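Local coordinates for NikO protein (Streptomyces tendae, PDB 4FQD) that acts as an enolpyruvyl transferase of the EPSP synthase family, MurA subfamily, essential in nikkomycin biosynthesis, at residues A[16-21]-A[418-423]; A[22-27]-A[446-451]; A[114-119]-A[165-170]; A[121-126]-A[156-161]; A[213-218]-A[335-340]. The protein carries 4 engineered substitutions. One frame throughout, in Å; residues are numbered along the deposited sequence.

Arranged across an inverse beta/alpha barrel, the five contacts illustrate how a two-lobed enzyme closes loops of very different length. Contacts 1 and 2 join the N-terminal residues to the C-terminal ones; their segments alternate along the chain, and with centres 12 Å apart they meet at strands 14-19 and 451-456. Contacts 3 and 4 lie 45 to 51 Å away, centre to centre, share the antiparallel sheet of strands 121-124, 163-166 and 154-157, and are nested one inside the other. Contact 5 follows them in sequence and lies closer to the middle, its centre 35 Å from that of contact 1 and 28 Å from that of contact 3, where the lobes face each other.

Contact 1 (A[16-21]-A[418-423]); sequences LEIHGG and AALAVP
Ile18, Gly20 and Gly21 meet Ala419, Leu420 and Val422 where the end of strand 14-19 and its two following glycines pack on the end of a beta-alpha-beta crossover helix of the inverse barrel, helix 409-419, and on the loop leading into strand 425-429. Strand 402-405, helix 409-419 and strand 425-429 form the crossover, its two strands lying parallel as neighbours, and strand 14-19 pairs antiparallel with strand 425-429. Ile18 carries the apolar part. Its CG2 stands anti to the backbone N and enters the angle between two residues of the helix side, 3.8 Å from CB of Ala419 and 3.7 Å from CD2 of Leu420. The Ile18 and Leu420 side chains cross at about a right angle; although the first bond of Leu420 leads away from the strand, its CD2 branch returns to touch it. The same leucine also packs on Ala450, tying this contact to contact 2.

Beyond His19 the strand gives way to two glycines, and the approach becomes one of backbone on backbone. CA of Gly20 lies 3.3 Å from O of Leu420, and a side chain at Gly20 would run into the carbonyl oxygens of Ala419 and Val422. N of Gly21 donates to O of Leu420 at 2.9 Å with an N-H...O angle of 161°, arriving well above the carbonyl plane.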
# COMPACT_ATOMS: atom_id res chain seq x y z
N LEU A 16 24.81 23.64 -8.02
CA LEU A 16 23.76 24.59 -7.71
C LEU A 16 23.97 25.07 -6.28
O LEU A 16 24.01 24.27 -5.35
CB LEU A 16 22.37 23.96 -7.84
CG LEU A 16 21.85 23.71 -9.25
CD1 LEU A 16 20.42 23.18 -9.19
CD2 LEU A 16 21.91 24.98 -10.08
N GLU A 17 24.13 26.38 -6.11
CA GLU A 17 24.32 26.95 -4.78
C GLU A 17 23.00 27.51 -4.27
O GLU A 17 22.52 28.54 -4.73
CB GLU A 17 25.39 28.05 -4.82
CG GLU A 17 25.78 28.58 -3.45
CD GLU A 17 26.95 29.55 -3.52
OE1 GLU A 17 28.07 29.11 -3.86
OE2 GLU A 17 26.74 30.75 -3.24
N ILE A 18 22.41 26.80 -3.30
CA ILE A 18 21.08 27.14 -2.81
C ILE A 18 21.11 27.86 -1.46
O ILE A 18 21.71 27.39 -0.50
CB ILE A 18 20.19 25.89 -2.68
CG1 ILE A 18 20.11 25.14 -4.02
CG2 ILE A 18 18.80 26.27 -2.20
CD1 ILE A 18 20.82 23.81 -4.01
N HIS A 19 20.45 29.02 -1.41
CA HIS A 19 20.26 29.73 -0.15
C HIS A 19 18.78 29.78 0.19
O HIS A 19 18.07 30.70 -0.21
CB HIS A 19 20.82 31.16 -0.25
CG HIS A 19 22.30 31.22 -0.43
ND1 HIS A 19 22.89 31.30 -1.67
CD2 HIS A 19 23.31 31.21 0.47
CE1 HIS A 19 24.21 31.34 -1.53
NE2 HIS A 19 24.49 31.28 -0.24
N GLY A 20 18.32 28.77 0.92
CA GLY A 20 16.91 28.66 1.26
C GLY A 20 16.51 29.54 2.44
O GLY A 20 17.35 30.22 3.02
N GLY A 21 15.23 29.50 2.78
CA GLY A 21 14.71 30.31 3.87
C GLY A 21 13.87 31.46 3.36
O GLY A 21 13.25 32.18 4.15
N ALA A 418 13.48 20.92 -1.15
CA ALA A 418 13.79 20.74 0.26
C ALA A 418 14.90 21.68 0.70
O ALA A 418 14.89 22.18 1.83
CB ALA A 418 14.16 19.29 0.54
N ALA A 419 15.86 21.91 -0.19
CA ALA A 419 16.98 22.81 0.10
C ALA A 419 16.50 24.25 0.27
O ALA A 419 17.05 25.00 1.07
CB ALA A 419 18.03 22.72 -0.99
N LEU A 420 15.47 24.62 -0.49
CA LEU A 420 14.92 25.97 -0.43
C LEU A 420 14.20 26.23 0.90
O LEU A 420 13.91 27.38 1.24
CB LEU A 420 13.97 26.21 -1.60
CG LEU A 420 14.62 26.37 -2.97
CD1 LEU A 420 13.57 26.40 -4.07
CD2 LEU A 420 15.47 27.64 -3.02
N ALA A 421 13.92 25.17 1.64
CA ALA A 421 13.27 25.30 2.94
C ALA A 421 14.30 25.51 4.04
O ALA A 421 14.00 26.09 5.08
CB ALA A 421 12.43 24.06 3.23
N VAL A 422 15.52 25.05 3.80
CA VAL A 422 16.60 25.16 4.78
C VAL A 422 17.18 26.57 4.84
O VAL A 422 17.71 27.07 3.85
CB VAL A 422 17.73 24.16 4.47
CG1 VAL A 422 18.93 24.41 5.38
CG2 VAL A 422 17.24 22.73 4.61
N PRO A 423 17.10 27.20 6.02
CA PRO A 423 17.63 28.56 6.21
C PRO A 423 19.16 28.58 6.24
O PRO A 423 19.75 28.84 7.28
CB PRO A 423 17.07 28.95 7.58
CG PRO A 423 16.91 27.66 8.30
CD PRO A 423 16.51 26.66 7.25

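Contact 2 (A[22-27]-A[446-451]); sequences NRLSGA and VKLGAD
Leu24 and Leu448 face each other flank to flank, with CB of Leu24 3.9 Å from CB of Leu448, while the chains around them run in roughly opposite directions. Both side chains hold CG anti to their own carbonyl carbon, at chi1 -62° in Leu448, but their branches part company. CD2 of Leu24 leans over the turn that follows helix 441-447 and reaches CB of Ala450 at 3.7 Å. CD2 of Leu448 instead meets O of Ser25 and, more loosely, CA of Gly26, and this leucine also packs on Trp271 of helix 265-278.

Next to the leucine pair the backbones are bonded. N of Ser25 donates to O of Leu448 at 2.9 Å, an almost straight bond of 161° that lies in the carbonyl plane on a lone pair. A second, weaker type of grip on that oxygen comes from the CA-H of Leu24, whose CA is 3.3 Å from O of Leu448. A reciprocal CA-H...O contact runs from CA of Leu448 to O of Ser25, 3.4 Å apart.

At the other end Asn22 and Asp451 present an amide and a carboxylate whose planes are 67° apart. A water links the Asn22 amide to the backbone of Asp451, accepting from ND2 of Asn22 at 3.0 Å and from N of Asp451 at 3.1 Å; the Asp451 carboxylate itself is held by a salt bridge to Arg453. The turn being gripped is a Schellman motif after helix 441-447: Gly449, the first residue to leave helical geometry, has positive phi, and the chain goes on into strand 451-456, while residues 22-27 connect strand 14-19 with strand 27-29 of a different sheet.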
# COMPACT_ATOMS: atom_id res chain seq x y z
N ASN A 22 13.85 31.63 2.05
CA ASN A 22 13.06 32.69 1.43
C ASN A 22 11.71 32.19 0.94
O ASN A 22 11.61 31.09 0.38
CB ASN A 22 13.84 33.33 0.27
CG ASN A 22 15.16 33.91 0.71
OD1 ASN A 22 15.21 34.98 1.32
ND2 ASN A 22 16.25 33.21 0.41
N ARG A 23 10.67 32.99 1.16
CA ARG A 23 9.33 32.63 0.74
C ARG A 23 9.10 32.94 -0.74
O ARG A 23 9.44 34.02 -1.22
CB ARG A 23 8.29 33.35 1.60
CG ARG A 23 8.12 32.73 2.98
CD ARG A 23 7.43 31.38 2.88
NE ARG A 23 7.67 30.55 4.06
CZ ARG A 23 7.11 29.36 4.25
NH1 ARG A 23 6.27 28.87 3.36
NH2 ARG A 23 7.39 28.67 5.35
N LEU A 24 8.52 31.98 -1.45
CA LEU A 24 8.25 32.14 -2.87
C LEU A 24 6.87 32.76 -3.10
O LEU A 24 5.95 32.54 -2.31
CB LEU A 24 8.33 30.79 -3.59
CG LEU A 24 9.62 29.99 -3.40
CD1 LEU A 24 9.58 28.71 -4.22
CD2 LEU A 24 10.83 30.83 -3.75
N SER A 25 6.74 33.53 -4.17
CA SER A 25 5.46 34.14 -4.52
C SER A 25 5.41 34.46 -6.01
O SER A 25 6.44 34.68 -6.65
CB SER A 25 5.22 35.41 -3.70
OG SER A 25 6.20 36.39 -3.98
N GLY A 26 4.20 34.49 -6.56
CA GLY A 26 4.00 34.78 -7.96
C GLY A 26 3.15 33.74 -8.65
O GLY A 26 2.37 33.03 -8.01
N ALA A 27 3.29 33.64 -9.97
CA ALA A 27 2.54 32.67 -10.75
C ALA A 27 3.48 31.82 -11.60
O ALA A 27 4.53 32.28 -12.04
CB ALA A 27 1.52 33.37 -11.63
N VAL A 446 13.70 30.71 -9.16
CA VAL A 446 14.35 32.00 -8.91
C VAL A 446 13.39 33.15 -9.21
O VAL A 446 13.38 34.17 -8.51
CB VAL A 446 15.63 32.15 -9.76
CG1 VAL A 446 16.12 33.59 -9.77
CG2 VAL A 446 16.72 31.21 -9.25
N LYS A 447 12.57 32.96 -10.23
CA LYS A 447 11.58 33.95 -10.63
C LYS A 447 10.56 34.18 -9.51
O LYS A 447 9.96 35.26 -9.41
CB LYS A 447 10.87 33.49 -11.90
CG LYS A 447 10.15 34.58 -12.66
CD LYS A 447 9.44 34.01 -13.88
CE LYS A 447 10.40 33.28 -14.80
NZ LYS A 447 9.70 32.65 -15.95
N LEU A 448 10.36 33.17 -8.68
CA LEU A 448 9.41 33.26 -7.57
C LEU A 448 10.06 33.83 -6.31
O LEU A 448 9.38 34.08 -5.32
CB LEU A 448 8.82 31.88 -7.26
CG LEU A 448 8.00 31.22 -8.37
CD1 LEU A 448 7.54 29.83 -7.93
CD2 LEU A 448 6.81 32.08 -8.75
N GLY A 449 11.37 34.04 -6.36
CA GLY A 449 12.09 34.63 -5.24
C GLY A 449 13.17 33.74 -4.66
O GLY A 449 13.84 34.11 -3.70
N ALA A 450 13.34 32.56 -5.25
CA ALA A 450 14.34 31.61 -4.78
C ALA A 450 15.75 32.11 -5.06
O ALA A 450 16.02 32.73 -6.09
CB ALA A 450 14.12 30.25 -5.41
N ASP A 451 16.66 31.83 -4.13
CA ASP A 451 18.06 32.21 -4.29
C ASP A 451 18.90 31.01 -4.71
O ASP A 451 19.51 30.34 -3.88
CB ASP A 451 18.60 32.82 -2.99
CG ASP A 451 19.97 33.45 -3.17
OD1 ASP A 451 20.38 33.67 -4.33
OD2 ASP A 451 20.64 33.73 -2.15
O HOH W 1 15.80 30.81 -1.30

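Contact 3 (A[114-119]-A[165-170]); sequences ALVSRN and LTAQRL
Val116 and Ser117, on helix 112-118, pack against the end of strand 163-166 and the loop beyond it in a helix-on-sheet contact of the inverse barrel. The strand lies in the middle of an antiparallel sheet, between strands 121-124 and 154-157, and the helix leads directly into strand 121-124. The chain thus leaves the helix and pairs with the very strand against which the helix is packed, through backbone bonds of Leu165 with Ala122 and of Ala167 with Gly120.

The valine does most of the work. Its CG2 is anti to the backbone N, which carries this methyl toward the strand, while CG1 takes the position between the backbone N and the carbonyl carbon, at chi1 81°. CG2 of Val116 touches CB of Ala167 at 3.8 Å and, more loosely, CB of Leu165 at 4.3 Å. The small alanine lets the two backbones come close, with CA of Val116 6.6 Å from CA of Ala167. Leu165 carries the apolar layer further, to Leu145 and Met148 of helix 142-149.

One residue along the helix, Ser117 meets the loop. Its hydroxyl, anti to the backbone N, makes a weak hydrogen bond to O of Val205, so the polar end of the serine is occupied by a third part of the chain. Leu170, which also packs on Thr206, comes in beside it: CD1 of Leu170 rests 4.0 Å from CB of Ser117 and 4.1 Å from OG of Ser117, the methyl meeting both atoms of the serine side chain.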
# COMPACT_ATOMS: atom_id res chain seq x y z
N ALA A 114 7.03 2.55 -36.13
CA ALA A 114 7.02 3.33 -37.37
C ALA A 114 8.11 2.85 -38.32
O ALA A 114 7.89 2.73 -39.52
CB ALA A 114 7.18 4.81 -37.07
N LEU A 115 9.30 2.60 -37.77
CA LEU A 115 10.44 2.17 -38.56
C LEU A 115 10.23 0.79 -39.18
O LEU A 115 10.46 0.60 -40.38
CB LEU A 115 11.71 2.16 -37.70
CG LEU A 115 12.17 3.50 -37.13
CD1 LEU A 115 13.33 3.30 -36.16
CD2 LEU A 115 12.57 4.45 -38.25
N VAL A 116 9.79 -0.16 -38.37
CA VAL A 116 9.65 -1.54 -38.81
C VAL A 116 8.49 -1.70 -39.80
O VAL A 116 8.47 -2.64 -40.60
CB VAL A 116 9.48 -2.51 -37.62
CG1 VAL A 116 8.04 -2.51 -37.12
CG2 VAL A 116 9.90 -3.92 -38.01
N SER A 117 7.54 -0.77 -39.75
CA SER A 117 6.36 -0.85 -40.61
C SER A 117 6.58 -0.11 -41.92
O SER A 117 5.92 -0.39 -42.92
CB SER A 117 5.14 -0.28 -39.89
OG SER A 117 4.01 -0.26 -40.74
N ARG A 118 7.52 0.83 -41.91
CA ARG A 118 7.78 1.65 -43.08
C ARG A 118 8.92 1.09 -43.93
O ARG A 118 8.89 1.18 -45.16
CB ARG A 118 8.11 3.09 -42.66
CG ARG A 118 7.74 4.13 -43.69
CD ARG A 118 8.11 5.53 -43.22
NE ARG A 118 7.23 6.54 -43.82
CZ ARG A 118 6.28 7.19 -43.15
NH1 ARG A 118 5.53 8.08 -43.77
NH2 ARG A 118 6.10 6.95 -41.86
N ASN A 119 9.91 0.52 -43.27
CA ASN A 119 11.10 0.03 -43.96
C ASN A 119 11.25 -1.49 -43.91
O ASN A 119 12.02 -2.07 -44.66
CB ASN A 119 12.36 0.70 -43.39
CG ASN A 119 12.26 2.21 -43.39
OD1 ASN A 119 11.53 2.80 -44.18
ND2 ASN A 119 13.01 2.85 -42.50
N LEU A 165 15.68 -5.48 -36.06
CA LEU A 165 14.30 -5.90 -36.23
C LEU A 165 13.97 -6.13 -37.70
O LEU A 165 14.39 -5.36 -38.57
CB LEU A 165 13.33 -4.87 -35.63
CG LEU A 165 13.56 -4.43 -34.18
CD1 LEU A 165 12.35 -3.69 -33.65
CD2 LEU A 165 13.90 -5.62 -33.29
N THR A 166 13.22 -7.19 -37.98
CA THR A 166 12.79 -7.51 -39.34
C THR A 166 11.33 -7.93 -39.37
O THR A 166 10.86 -8.62 -38.46
CB THR A 166 13.66 -8.62 -39.97
OG1 THR A 166 13.82 -9.69 -39.03
CG2 THR A 166 15.02 -8.08 -40.35
N ALA A 167 10.62 -7.52 -40.41
CA ALA A 167 9.21 -7.87 -40.56
C ALA A 167 8.75 -7.74 -42.01
O ALA A 167 8.53 -6.64 -42.51
CB ALA A 167 8.35 -6.99 -39.66
N GLN A 168 8.62 -8.88 -42.69
CA GLN A 168 8.12 -8.90 -44.06
C GLN A 168 6.65 -8.51 -44.10
O GLN A 168 6.21 -7.78 -44.99
CB GLN A 168 8.32 -10.27 -44.70
CG GLN A 168 9.59 -10.37 -45.53
CD GLN A 168 9.64 -9.33 -46.63
OE1 GLN A 168 10.35 -8.33 -46.52
NE2 GLN A 168 8.88 -9.56 -47.70
N ARG A 169 5.88 -9.02 -43.13
CA ARG A 169 4.47 -8.67 -43.02
C ARG A 169 4.04 -8.67 -41.56
O ARG A 169 4.43 -9.53 -40.77
CB ARG A 169 3.61 -9.64 -43.83
CG ARG A 169 3.69 -11.09 -43.36
CD ARG A 169 2.56 -11.92 -43.94
NE ARG A 169 2.54 -13.27 -43.37
CZ ARG A 169 1.44 -13.88 -42.95
NH1 ARG A 169 0.26 -13.28 -43.03
NH2 ARG A 169 1.52 -15.11 -42.44
N LEU A 170 3.22 -7.69 -41.20
CA LEU A 170 2.70 -7.59 -39.84
C LEU A 170 1.33 -8.24 -39.75
O LEU A 170 0.51 -8.10 -40.66
CB LEU A 170 2.63 -6.13 -39.40
CG LEU A 170 3.96 -5.38 -39.38
CD1 LEU A 170 3.75 -3.92 -39.02
CD2 LEU A 170 4.94 -6.03 -38.42

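Contact 4 (A[121-126]-A[156-161]); sequences VARLSA and RLTADG
Arg123 lays the end of its guanidinium against the side chain of Thr158, the two side chains crossing at about a right angle. NH2 of Arg123 is 3.1 Å from OG1 of Thr158, yet the angle is poor for a hydrogen bond, and it is almost as near to CG2 of Thr158, at 3.3 Å. A second touch lies further along, where CB of Ala126 comes within 3.6 Å of O of Asp160 and 3.7 Å of C of Gly161.

Outside this first shell, the arginine is positioned by Asp164 of the middle strand, which forms a salt bridge to NH1 of Arg123. An extended chain from CG to NE, with CG anti to the backbone N at chi1 -172°, gives the guanidinium its reach. Asp160 is turned to Ser162, whose hydroxyl bonds OD1 of Asp160. The backbone on which Thr158 and Asp160 sit is a type I turn, closed by N of Gly161 donating to O of Thr158 at 2.7 Å; Gly161 has positive phi.

The arrangement is that of a three-stranded antiparallel sheet in which the beta hairpin of strands 154-157 and 163-166 adds edge strand 121-124, and Arg123 reaches from that edge past Asp164 of the middle strand to Thr158, in the turn of the hairpin.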
# COMPACT_ATOMS: atom_id res chain seq x y z
N VAL A 121 12.65 -3.02 -41.71
CA VAL A 121 13.80 -3.25 -40.85
C VAL A 121 14.02 -2.08 -39.89
O VAL A 121 13.64 -0.95 -40.18
CB VAL A 121 15.09 -3.48 -41.66
CG1 VAL A 121 15.11 -4.89 -42.24
CG2 VAL A 121 15.22 -2.44 -42.76
N ALA A 122 14.65 -2.37 -38.75
CA ALA A 122 14.95 -1.35 -37.76
C ALA A 122 16.04 -1.85 -36.81
O ALA A 122 16.00 -3.00 -36.37
CB ALA A 122 13.70 -0.97 -36.98
N ARG A 123 17.01 -0.99 -36.52
CA ARG A 123 18.09 -1.35 -35.61
C ARG A 123 17.89 -0.70 -34.25
O ARG A 123 17.70 0.51 -34.15
CB ARG A 123 19.44 -0.96 -36.20
CG ARG A 123 20.63 -1.48 -35.40
CD ARG A 123 21.95 -1.15 -36.08
NE ARG A 123 23.06 -1.91 -35.52
CZ ARG A 123 23.51 -3.06 -36.01
NH1 ARG A 123 22.95 -3.59 -37.08
NH2 ARG A 123 24.53 -3.67 -35.42
N LEU A 124 17.95 -1.51 -33.19
CA LEU A 124 17.81 -1.00 -31.84
C LEU A 124 19.17 -0.89 -31.16
O LEU A 124 19.65 -1.85 -30.56
CB LEU A 124 16.87 -1.89 -31.02
CG LEU A 124 16.52 -1.38 -29.62
CD1 LEU A 124 16.07 0.07 -29.70
CD2 LEU A 124 15.45 -2.25 -28.99
N SER A 125 19.79 0.28 -31.28
CA SER A 125 21.12 0.51 -30.74
C SER A 125 21.16 0.42 -29.22
O SER A 125 20.16 0.66 -28.55
CB SER A 125 21.64 1.88 -31.19
OG SER A 125 21.68 1.97 -32.60
N ALA A 126 22.32 0.06 -28.69
CA ALA A 126 22.50 -0.08 -27.24
C ALA A 126 23.45 0.99 -26.70
O ALA A 126 23.13 2.17 -26.69
CB ALA A 126 23.01 -1.47 -26.90
N ARG A 156 17.18 -10.19 -33.98
CA ARG A 156 18.47 -10.85 -33.87
C ARG A 156 19.46 -9.92 -33.18
O ARG A 156 19.37 -8.70 -33.30
CB ARG A 156 18.99 -11.28 -35.24
CG ARG A 156 19.36 -10.14 -36.15
CD ARG A 156 20.50 -10.54 -37.06
NE ARG A 156 20.71 -9.56 -38.10
CZ ARG A 156 20.12 -9.61 -39.29
NH1 ARG A 156 20.37 -8.66 -40.19
NH2 ARG A 156 19.30 -10.60 -39.58
N LEU A 157 20.41 -10.51 -32.46
CA LEU A 157 21.29 -9.73 -31.58
C LEU A 157 22.63 -9.36 -32.20
O LEU A 157 23.21 -10.11 -32.98
CB LEU A 157 21.52 -10.48 -30.27
CG LEU A 157 20.53 -10.24 -29.13
CD1 LEU A 157 19.15 -10.78 -29.47
CD2 LEU A 157 21.05 -10.85 -27.84
N THR A 158 23.11 -8.17 -31.83
CA THR A 158 24.43 -7.69 -32.21
C THR A 158 25.31 -7.71 -30.97
O THR A 158 24.83 -7.46 -29.86
CB THR A 158 24.34 -6.26 -32.79
OG1 THR A 158 23.60 -6.29 -34.02
CG2 THR A 158 25.72 -5.69 -33.06
N ALA A 159 26.59 -8.02 -31.16
CA ALA A 159 27.56 -8.17 -30.07
C ALA A 159 27.47 -7.12 -28.97
O ALA A 159 27.48 -7.45 -27.79
CB ALA A 159 28.98 -8.23 -30.63
N ASP A 160 27.36 -5.85 -29.35
CA ASP A 160 27.33 -4.77 -28.37
C ASP A 160 25.98 -4.65 -27.66
O ASP A 160 25.79 -3.77 -26.82
CB ASP A 160 27.70 -3.43 -29.02
CG ASP A 160 26.65 -2.95 -30.00
OD1 ASP A 160 25.98 -3.80 -30.61
OD2 ASP A 160 26.49 -1.72 -30.14
N GLY A 161 25.05 -5.53 -28.00
CA GLY A 161 23.74 -5.54 -27.36
C GLY A 161 22.66 -4.94 -28.23
O GLY A 161 21.50 -4.87 -27.83

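Contact 5 (A[213-218]-A[335-340]); sequences QHPYLK and MSRGVF
Lys218 and Phe340 reach toward each other tip to tip where two loops meet between the lobes of the inverse barrel. The lysine chain is bent twice, at chi2 (-57°) and chi4 (65°), and the second bend sets NZ over the face of the phenylalanine. This is a cation-pi contact: NZ of Lys218 lies 3.4 Å from the centroid of the Phe340 ring, 16° off the normal. The same nitrogen donates to O of Gly338 at 2.9 Å; a water bound by OH of Tyr216 and O of Ser336 lies doubtfully close to it. CG of Lys218 also packs 3.5 Å from CZ of Phe340. An alanine here would probably leave the Gly338 carbonyl without the lysine donor and the Phe340 ring freer to turn.

Arg337 comes from the other loop, extended from CG to NE. CD1 of Leu217 sits 3.7 Å above CZ of Arg337, over the centre of the guanidinium, while NH2 of Arg337 makes a weak bond to O of Pro215 at 2.9 Å. Its stronger partner is Glu241, in a salt bridge, and Tyr192 binds the same nitrogen; Tyr359 of the second subunit packs on this arginine.

The chemistry thus pairs two cationic side chains, one from each loop, with carbonyl oxygens of the other, and waters bridging O of Ser336 to N of Leu217 and to OH of Tyr216 add to the join. Such polar, partly hydrated bonding is consistent with the cleft between lobes that houses the active site in MurA enzymes.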
# COMPACT_ATOMS: atom_id res chain seq x y z
N GLN A 213 -6.17 -6.08 -24.12
CA GLN A 213 -6.91 -6.31 -22.88
C GLN A 213 -6.22 -5.69 -21.67
O GLN A 213 -5.00 -5.79 -21.53
CB GLN A 213 -7.09 -7.81 -22.66
CG GLN A 213 -8.41 -8.15 -22.03
CD GLN A 213 -9.57 -7.87 -22.97
OE1 GLN A 213 -10.63 -7.43 -22.54
NE2 GLN A 213 -9.37 -8.15 -24.26
N HIS A 214 -7.01 -5.07 -20.80
CA HIS A 214 -6.50 -4.39 -19.61
C HIS A 214 -5.38 -3.40 -19.92
O HIS A 214 -4.25 -3.59 -19.48
CB HIS A 214 -6.01 -5.41 -18.57
CG HIS A 214 -7.02 -6.46 -18.23
ND1 HIS A 214 -6.94 -7.76 -18.68
CD2 HIS A 214 -8.15 -6.40 -17.47
CE1 HIS A 214 -7.96 -8.45 -18.22
NE2 HIS A 214 -8.71 -7.65 -17.48
N PRO A 215 -5.70 -2.33 -20.66
CA PRO A 215 -4.66 -1.39 -21.10
C PRO A 215 -4.28 -0.37 -20.03
O PRO A 215 -5.02 -0.17 -19.06
CB PRO A 215 -5.33 -0.68 -22.27
CG PRO A 215 -6.78 -0.66 -21.90
CD PRO A 215 -7.04 -1.94 -21.14
N TYR A 216 -3.13 0.26 -20.21
CA TYR A 216 -2.69 1.37 -19.38
C TYR A 216 -3.66 2.53 -19.63
O TYR A 216 -4.11 2.73 -20.75
CB TYR A 216 -1.27 1.76 -19.76
CG TYR A 216 -0.58 2.72 -18.81
CD1 TYR A 216 -0.18 2.30 -17.55
CD2 TYR A 216 -0.31 4.03 -19.19
CE1 TYR A 216 0.46 3.17 -16.68
CE2 TYR A 216 0.33 4.90 -18.33
CZ TYR A 216 0.71 4.47 -17.08
OH TYR A 216 1.35 5.34 -16.23
N LEU A 217 -3.99 3.28 -18.58
CA LEU A 217 -5.12 4.22 -18.65
C LEU A 217 -4.78 5.70 -18.48
O LEU A 217 -5.66 6.55 -18.60
CB LEU A 217 -6.19 3.81 -17.65
CG LEU A 217 -6.81 2.43 -17.87
CD1 LEU A 217 -7.72 2.06 -16.70
CD2 LEU A 217 -7.57 2.39 -19.19
N LYS A 218 -3.52 6.01 -18.20
CA LYS A 218 -3.11 7.40 -18.02
C LYS A 218 -3.12 8.14 -19.36
O LYS A 218 -3.04 7.51 -20.42
CB LYS A 218 -1.73 7.47 -17.37
CG LYS A 218 -1.67 6.83 -15.99
CD LYS A 218 -2.69 7.47 -15.06
CE LYS A 218 -2.61 6.88 -13.66
NZ LYS A 218 -1.31 7.17 -13.00
N MET A 335 1.50 2.87 -8.08
CA MET A 335 1.21 1.81 -9.03
C MET A 335 0.76 2.35 -10.39
O MET A 335 0.46 3.53 -10.53
CB MET A 335 0.16 0.86 -8.46
CG MET A 335 -1.13 1.55 -8.04
SD MET A 335 -2.30 0.45 -7.24
CE MET A 335 -3.70 1.55 -7.02
N SER A 336 0.70 1.46 -11.38
CA SER A 336 0.35 1.84 -12.74
C SER A 336 -1.05 2.43 -12.85
O SER A 336 -1.25 3.43 -13.53
CB SER A 336 0.48 0.63 -13.68
OG SER A 336 1.80 0.11 -13.66
N ARG A 337 -2.01 1.81 -12.17
CA ARG A 337 -3.37 2.32 -12.16
C ARG A 337 -3.66 3.09 -10.87
O ARG A 337 -4.77 3.06 -10.35
CB ARG A 337 -4.38 1.19 -12.35
CG ARG A 337 -4.28 0.50 -13.69
CD ARG A 337 -5.52 -0.31 -13.99
NE ARG A 337 -5.52 -0.82 -15.36
CZ ARG A 337 -6.57 -1.37 -15.95
NH1 ARG A 337 -7.72 -1.47 -15.30
NH2 ARG A 337 -6.48 -1.81 -17.20
N GLY A 338 -2.64 3.77 -10.37
CA GLY A 338 -2.77 4.58 -9.17
C GLY A 338 -1.82 5.76 -9.18
O GLY A 338 -1.66 6.42 -10.20
N VAL A 339 -1.19 6.01 -8.04
CA VAL A 339 -0.25 7.11 -7.91
C VAL A 339 0.99 6.88 -8.78
O VAL A 339 1.56 5.79 -8.77
CB VAL A 339 0.19 7.30 -6.45
CG1 VAL A 339 1.17 8.45 -6.32
CG2 VAL A 339 -1.02 7.53 -5.56
N PHE A 340 1.38 7.91 -9.52
CA PHE A 340 2.58 7.84 -10.35
C PHE A 340 3.83 7.58 -9.52
O PHE A 340 3.90 7.95 -8.35
CB PHE A 340 2.76 9.14 -11.14
CG PHE A 340 1.98 9.19 -12.42
CD1 PHE A 340 2.38 8.44 -13.52
CD2 PHE A 340 0.86 9.99 -12.53
CE1 PHE A 340 1.67 8.49 -14.70
CE2 PHE A 340 0.14 10.04 -13.71
CZ PHE A 340 0.54 9.29 -14.79
O HOH W 2 0.65 5.62 -13.42
O HOH W 3 -3.16 3.27 -15.78